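Long-range contact in uncharacterized protein (Staphylococcus aureus subsp. aureus Mu50, PDB 4QPV), which is of unknown function but belongs to the DUF1672 family and has a unique fold built on a kinked-helix-beta-beta-beta repeat: residues I254-N266 and Y276-E290. Residues are numbered along the deposited sequence; the frame is centred on the assembly and turned at random. Where two conformers were deposited one is given.
Sequences IPHDLNVSLQISN and YSKKEVIEVGVFNHE
Two neighbouring amides grip the carbonyl of Val-260: Val-286 N lies 2.9 Å from Val-260 O, and Phe-287 N reaches the same oxygen in its carbonyl plane, on a lone pair. Val-286 and Phe-287 thus share Val-260 as partner, a classic beta bulge that breaks an otherwise regular antiparallel ladder running on through the hydrogen-bonded pairs Leu-262/Val-284 and Ile-264/Ile-282.

Beyond the bulge the Phe-287 ring packs against the 255-258 turn. The CA of His-256 stands over one face, 3.8 Å from the ring centroid, while Val-286 CG1 covers the opposite one. The His-256 imidazole lies obliquely against Phe-287, planes 35° apart, with Phe-287 CZ over its centre. Ile-254 and Val-260 CG2 come in at the edge of the phenyl ring. With CG swung beside its own backbone N (chi1 -58°), His-289 turns the edge of its ring to the carbonyls of this turn and brings NE2 to His-256 O, 2.8 Å away and in the ring plane; a weak bond to Leu-258 O joins it. Asn-259 OD1 takes His-289 N at 2.8 Å, almost straight off the end of the amide carbonyl.

On the face of Ser-261 and Gln-263, the Glu-283 carboxylate is weakly bonded by both, OE1 to the Gln-263 amide and OE2 to Ser-261 OG. Gln-263 OE1 meets the Tyr-276 ring edge in plane, 3.5 Å from CE2. At the far end, in one of its two modelled conformers, Lys-279 sets NZ 2.7 Å from Ser-265 OG and also bonds Asn-266 OD1 and Tyr-268 O.

Strand 259-265 lies between 282-285 and the parallel strand 220-227, to which Tyr-276 OH also bonds through Leu-225 O. Leu-262, Ile-264, Ile-282 and Val-284 pack against helix 234-249, while Pro-255 and Leu-258 rest on helix 135-147.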
loop_
_atom_site.group_PDB
_atom_site.type_symbol
_atom_site.label_atom_id
_atom_site.label_comp_id
_atom_site.label_asym_id
_atom_site.label_seq_id
_atom_site.Cartn_x
_atom_site.Cartn_y
_atom_site.Cartn_z
ATOM N N ILE A 254 16.779 -7.752 -9.049
ATOM C CA ILE A 254 15.640 -7.539 -8.154
ATOM C C ILE A 254 16.139 -7.239 -6.698
ATOM O O ILE A 254 17.356 -7.304 -6.455
ATOM C CB ILE A 254 14.605 -8.693 -8.235
ATOM C CG1 ILE A 254 15.160 -10.038 -7.714
ATOM C CG2 ILE A 254 14.008 -8.808 -9.654
ATOM C CD1 ILE A 254 13.980 -11.063 -7.292
ATOM N N PRO A 255 15.235 -6.897 -5.731
ATOM C CA PRO A 255 15.707 -6.482 -4.397
ATOM C C PRO A 255 16.244 -7.589 -3.473
ATOM O O PRO A 255 15.613 -7.952 -2.477
ATOM C CB PRO A 255 14.480 -5.790 -3.785
ATOM C CG PRO A 255 13.570 -5.492 -4.952
ATOM C CD PRO A 255 13.783 -6.664 -5.852
ATOM N N HIS A 256 17.492 -8.015 -3.733
ATOM C CA HIS A 256 18.225 -8.942 -2.864
ATOM C C HIS A 256 18.452 -8.332 -1.472
ATOM O O HIS A 256 18.446 -9.066 -0.489
ATOM C CB HIS A 256 19.579 -9.305 -3.489
ATOM C CG HIS A 256 19.450 -10.269 -4.623
ATOM N ND1 HIS A 256 19.861 -11.586 -4.502
ATOM C CD2 HIS A 256 18.949 -10.078 -5.865
ATOM C CE1 HIS A 256 19.597 -12.150 -5.668
ATOM N NE2 HIS A 256 19.051 -11.278 -6.520
ATOM N N ASP A 257 18.635 -6.993 -1.395
ATOM C CA ASP A 257 18.890 -6.275 -0.141
ATOM C C ASP A 257 17.601 -5.999 0.680
ATOM O O ASP A 257 17.698 -5.422 1.764
ATOM C CB ASP A 257 19.646 -4.952 -0.411
ATOM C CG ASP A 257 18.944 -3.971 -1.344
ATOM O OD1 ASP A 257 17.801 -4.267 -1.782
ATOM O OD2 ASP A 257 19.537 -2.913 -1.643
ATOM N N LEU A 258 16.403 -6.392 0.176
ATOM C CA LEU A 258 15.170 -6.223 0.951
ATOM C C LEU A 258 14.681 -7.580 1.446
ATOM O O LEU A 258 15.191 -8.610 1.009
ATOM C CB LEU A 258 14.047 -5.523 0.121
ATOM C CG LEU A 258 14.360 -4.128 -0.436
ATOM C CD1 LEU A 258 13.140 -3.535 -1.147
ATOM C CD2 LEU A 258 14.844 -3.173 0.657
ATOM N N ASN A 259 13.689 -7.586 2.353
ATOM C CA ASN A 259 13.026 -8.835 2.757
ATOM C C ASN A 259 11.940 -9.059 1.718
ATOM O O ASN A 259 11.148 -8.144 1.468
ATOM C CB ASN A 259 12.475 -8.760 4.171
ATOM C CG ASN A 259 13.557 -8.644 5.200
ATOM O OD1 ASN A 259 14.484 -9.448 5.224
ATOM N ND2 ASN A 259 13.497 -7.604 6.025
ATOM N N VAL A 260 11.998 -10.187 0.992
ATOM C CA VAL A 260 11.037 -10.452 -0.083
ATOM C C VAL A 260 10.391 -11.813 0.177
ATOM O O VAL A 260 11.085 -12.804 0.367
ATOM C CB VAL A 260 11.664 -10.343 -1.506
ATOM C CG1 VAL A 260 10.630 -10.653 -2.602
ATOM C CG2 VAL A 260 12.279 -8.952 -1.734
ATOM N N SER A 261 9.056 -11.840 0.148
ATOM C CA SER A 261 8.257 -13.033 0.435
ATOM C C SER A 261 7.190 -13.239 -0.642
ATOM O O SER A 261 6.473 -12.307 -1.024
ATOM C CB SER A 261 7.613 -12.876 1.819
ATOM O OG SER A 261 6.703 -13.911 2.148
ATOM N N LEU A 262 7.061 -14.480 -1.090
ATOM C CA LEU A 262 6.090 -14.856 -2.092
ATOM C C LEU A 262 4.838 -15.406 -1.409
ATOM O O LEU A 262 4.931 -16.340 -0.610
ATOM C CB LEU A 262 6.785 -15.936 -2.955
ATOM C CG LEU A 262 6.355 -16.223 -4.375
ATOM C CD1 LEU A 262 6.353 -14.952 -5.267
ATOM C CD2 LEU A 262 7.265 -17.288 -4.979
ATOM N N GLN A 263 3.670 -14.801 -1.691
ATOM C CA GLN A 263 2.374 -15.279 -1.221
ATOM C C GLN A 263 1.452 -15.462 -2.405
ATOM O O GLN A 263 1.435 -14.630 -3.317
ATOM C CB GLN A 263 1.701 -14.367 -0.183
ATOM C CG GLN A 263 2.385 -14.358 1.191
ATOM C CD GLN A 263 1.553 -13.632 2.237
ATOM O OE1 GLN A 263 0.553 -12.987 1.948
ATOM N NE2 GLN A 263 1.965 -13.691 3.481
ATOM N N ILE A 264 0.674 -16.554 -2.374
ATOM C CA ILE A 264 -0.334 -16.887 -3.375
ATOM C C ILE A 264 -1.557 -17.458 -2.652
ATOM O O ILE A 264 -1.421 -18.156 -1.648
ATOM C CB ILE A 264 0.177 -17.829 -4.516
ATOM C CG1 ILE A 264 -0.812 -17.799 -5.736
ATOM C CG2 ILE A 264 0.437 -19.268 -3.987
ATOM C CD1 ILE A 264 -0.325 -18.398 -7.084
ATOM N N SER A 265 -2.739 -17.152 -3.175
ATOM C CA SER A 265 -4.009 -17.645 -2.638
ATOM C C SER A 265 -4.923 -18.118 -3.782
ATOM O O SER A 265 -4.511 -18.108 -4.946
ATOM C CB SER A 265 -4.686 -16.547 -1.824
ATOM O OG SER A 265 -4.998 -15.433 -2.656
ATOM N N ASN A 266 -6.195 -18.427 -3.476
ATOM C CA ASN A 266 -7.132 -18.824 -4.533
ATOM C C ASN A 266 -7.533 -17.569 -5.368
ATOM O O ASN A 266 -7.072 -16.449 -5.084
ATOM C CB ASN A 266 -8.337 -19.595 -3.955
ATOM C CG ASN A 266 -9.320 -18.781 -3.143
ATOM O OD1 ASN A 266 -9.374 -17.545 -3.215
ATOM N ND2 ASN A 266 -10.165 -19.470 -2.390
ATOM N N TYR A 276 -6.393 -9.009 1.616
ATOM C CA TYR A 276 -5.577 -10.180 1.265
ATOM C C TYR A 276 -5.040 -10.910 2.506
ATOM O O TYR A 276 -4.919 -12.132 2.481
ATOM C CB TYR A 276 -4.407 -9.755 0.361
ATOM C CG TYR A 276 -3.738 -10.920 -0.334
ATOM C CD1 TYR A 276 -4.197 -11.377 -1.567
ATOM C CD2 TYR A 276 -2.625 -11.546 0.224
ATOM C CE1 TYR A 276 -3.589 -12.462 -2.209
ATOM C CE2 TYR A 276 -2.001 -12.619 -0.414
ATOM C CZ TYR A 276 -2.495 -13.078 -1.623
ATOM O OH TYR A 276 -1.889 -14.134 -2.243
ATOM N N SER A 277 -4.704 -10.171 3.589
ATOM C CA SER A 277 -4.121 -10.781 4.797
ATOM C C SER A 277 -5.064 -11.777 5.485
ATOM O O SER A 277 -4.575 -12.600 6.270
ATOM C CB SER A 277 -3.685 -9.709 5.788
ATOM O OG SER A 277 -4.801 -9.151 6.461
ATOM N N LYS A 278 -6.393 -11.722 5.190
ATOM C CA LYS A 278 -7.383 -12.629 5.800
ATOM C C LYS A 278 -7.569 -13.899 4.959
ATOM O O LYS A 278 -8.263 -14.828 5.384
ATOM C CB LYS A 278 -8.738 -11.913 5.994
ATOM C CG LYS A 278 -8.679 -10.668 6.884
ATOM C CD LYS A 278 -8.802 -10.984 8.373
ATOM C CE LYS A 278 -8.327 -9.849 9.248
ATOM N NZ LYS A 278 -6.843 -9.725 9.242
ATOM N N LYS A 279 -6.921 -13.965 3.785
ATOM C CA LYS A 279 -7.049 -15.132 2.907
ATOM C C LYS A 279 -6.116 -16.266 3.317
ATOM O O LYS A 279 -5.118 -16.031 4.010
ATOM C CB LYS A 279 -6.763 -14.738 1.452
ATOM C CG LYS A 279 -7.822 -13.817 0.845
ATOM C CD LYS A 279 -7.677 -13.735 -0.671
ATOM C CE LYS A 279 -8.071 -15.046 -1.322
ATOM N NZ LYS A 279 -7.695 -15.081 -2.751
ATOM N N GLU A 280 -6.441 -17.488 2.866
ATOM C CA GLU A 280 -5.604 -18.666 3.084
ATOM C C GLU A 280 -4.501 -18.602 2.047
ATOM O O GLU A 280 -4.785 -18.540 0.842
ATOM C CB GLU A 280 -6.418 -19.972 2.990
ATOM C CG GLU A 280 -5.570 -21.215 3.223
ATOM C CD GLU A 280 -6.259 -22.534 2.941
ATOM O OE1 GLU A 280 -6.332 -22.925 1.754
ATOM O OE2 GLU A 280 -6.688 -23.197 3.912
ATOM N N VAL A 281 -3.256 -18.536 2.488
ATOM C CA VAL A 281 -2.160 -18.400 1.518
ATOM C C VAL A 281 -1.072 -19.414 1.710
ATOM O O VAL A 281 -0.890 -19.946 2.802
ATOM C CB VAL A 281 -1.514 -16.959 1.597
ATOM C CG1 VAL A 281 -2.505 -15.860 1.211
ATOM C CG2 VAL A 281 -0.901 -16.684 2.972
ATOM N N ILE A 282 -0.303 -19.605 0.650
ATOM C CA ILE A 282 0.984 -20.270 0.625
ATOM C C ILE A 282 1.980 -19.150 0.818
ATOM O O ILE A 282 1.843 -18.121 0.142
ATOM C CB ILE A 282 1.260 -21.010 -0.717
ATOM C CG1 ILE A 282 0.382 -22.230 -0.902
ATOM C CG2 ILE A 282 2.762 -21.363 -0.858
ATOM C CD1 ILE A 282 0.405 -22.727 -2.331
ATOM N N GLU A 283 2.988 -19.332 1.680
ATOM C CA GLU A 283 4.035 -18.326 1.838
ATOM C C GLU A 283 5.388 -18.992 1.637
ATOM O O GLU A 283 5.657 -20.022 2.261
ATOM C CB GLU A 283 3.947 -17.632 3.194
ATOM C CG GLU A 283 4.784 -16.368 3.288
ATOM C CD GLU A 283 4.628 -15.601 4.590
ATOM O OE1 GLU A 283 3.526 -15.635 5.187
ATOM O OE2 GLU A 283 5.616 -14.952 5.007
ATOM N N VAL A 284 6.205 -18.454 0.720
ATOM C CA VAL A 284 7.563 -18.961 0.474
ATOM C C VAL A 284 8.534 -17.784 0.546
ATOM O O VAL A 284 8.358 -16.798 -0.175
ATOM C CB VAL A 284 7.719 -19.752 -0.856
ATOM C CG1 VAL A 284 9.164 -20.170 -1.072
ATOM C CG2 VAL A 284 6.800 -20.974 -0.902
ATOM N N GLY A 285 9.556 -17.897 1.400
ATOM C CA GLY A 285 10.569 -16.854 1.508
ATOM C C GLY A 285 11.415 -16.780 0.247
ATOM O O GLY A 285 11.694 -17.812 -0.378
ATOM N N VAL A 286 11.767 -15.554 -0.180
ATOM C CA VAL A 286 12.640 -15.358 -1.336
ATOM C C VAL A 286 13.985 -14.830 -0.782
ATOM O O VAL A 286 15.013 -15.502 -0.914
ATOM C CB VAL A 286 12.040 -14.458 -2.450
ATOM C CG1 VAL A 286 13.031 -14.288 -3.606
ATOM C CG2 VAL A 286 10.700 -15.015 -2.953
ATOM N N PHE A 287 13.949 -13.649 -0.131
ATOM C CA PHE A 287 15.116 -13.036 0.510
ATOM C C PHE A 287 14.773 -12.694 1.942
ATOM O O PHE A 287 13.706 -12.146 2.188
ATOM C CB PHE A 287 15.582 -11.762 -0.237
ATOM C CG PHE A 287 15.842 -11.953 -1.705
ATOM C CD1 PHE A 287 16.777 -12.890 -2.150
ATOM C CD2 PHE A 287 15.168 -11.187 -2.649
ATOM C CE1 PHE A 287 17.011 -13.069 -3.510
ATOM C CE2 PHE A 287 15.405 -11.371 -4.010
ATOM C CZ PHE A 287 16.325 -12.310 -4.430
ATOM N N ASN A 288 15.662 -13.003 2.886
ATOM C CA ASN A 288 15.393 -12.678 4.287
ATOM C C ASN A 288 16.673 -12.248 4.986
ATOM O O ASN A 288 17.717 -12.877 4.812
ATOM C CB ASN A 288 14.725 -13.840 5.025
ATOM C CG ASN A 288 14.037 -13.387 6.287
ATOM O OD1 ASN A 288 14.596 -13.463 7.381
ATOM N ND2 ASN A 288 12.827 -12.855 6.158
ATOM N N HIS A 289 16.583 -11.168 5.775
ATOM C CA HIS A 289 17.740 -10.587 6.455
ATOM C C HIS A 289 17.594 -10.570 7.988
ATOM O O HIS A 289 18.443 -9.978 8.657
ATOM C CB HIS A 289 17.963 -9.153 5.921
ATOM C CG HIS A 289 18.171 -9.104 4.439
ATOM N ND1 HIS A 289 19.423 -9.308 3.876
ATOM C CD2 HIS A 289 17.270 -8.919 3.445
ATOM C CE1 HIS A 289 19.245 -9.219 2.568
ATOM N NE2 HIS A 289 17.963 -8.985 2.262
ATOM N N GLU A 290 16.548 -11.228 8.541
ATOM C CA GLU A 290 16.262 -11.279 9.985
ATOM C C GLU A 290 17.345 -12.027 10.777
ATOM O O GLU A 290 17.961 -12.962 10.274
ATOM C CB GLU A 290 14.895 -11.921 10.254
ATOM C CG GLU A 290 13.711 -11.058 9.846
ATOM C CD GLU A 290 12.361 -11.755 9.830
ATOM O OE1 GLU A 290 12.058 -12.505 10.785
ATOM O OE2 GLU A 290 11.590 -11.518 8.873
HETATM O O HOH W 1 -6.963 -19.139 -0.713
#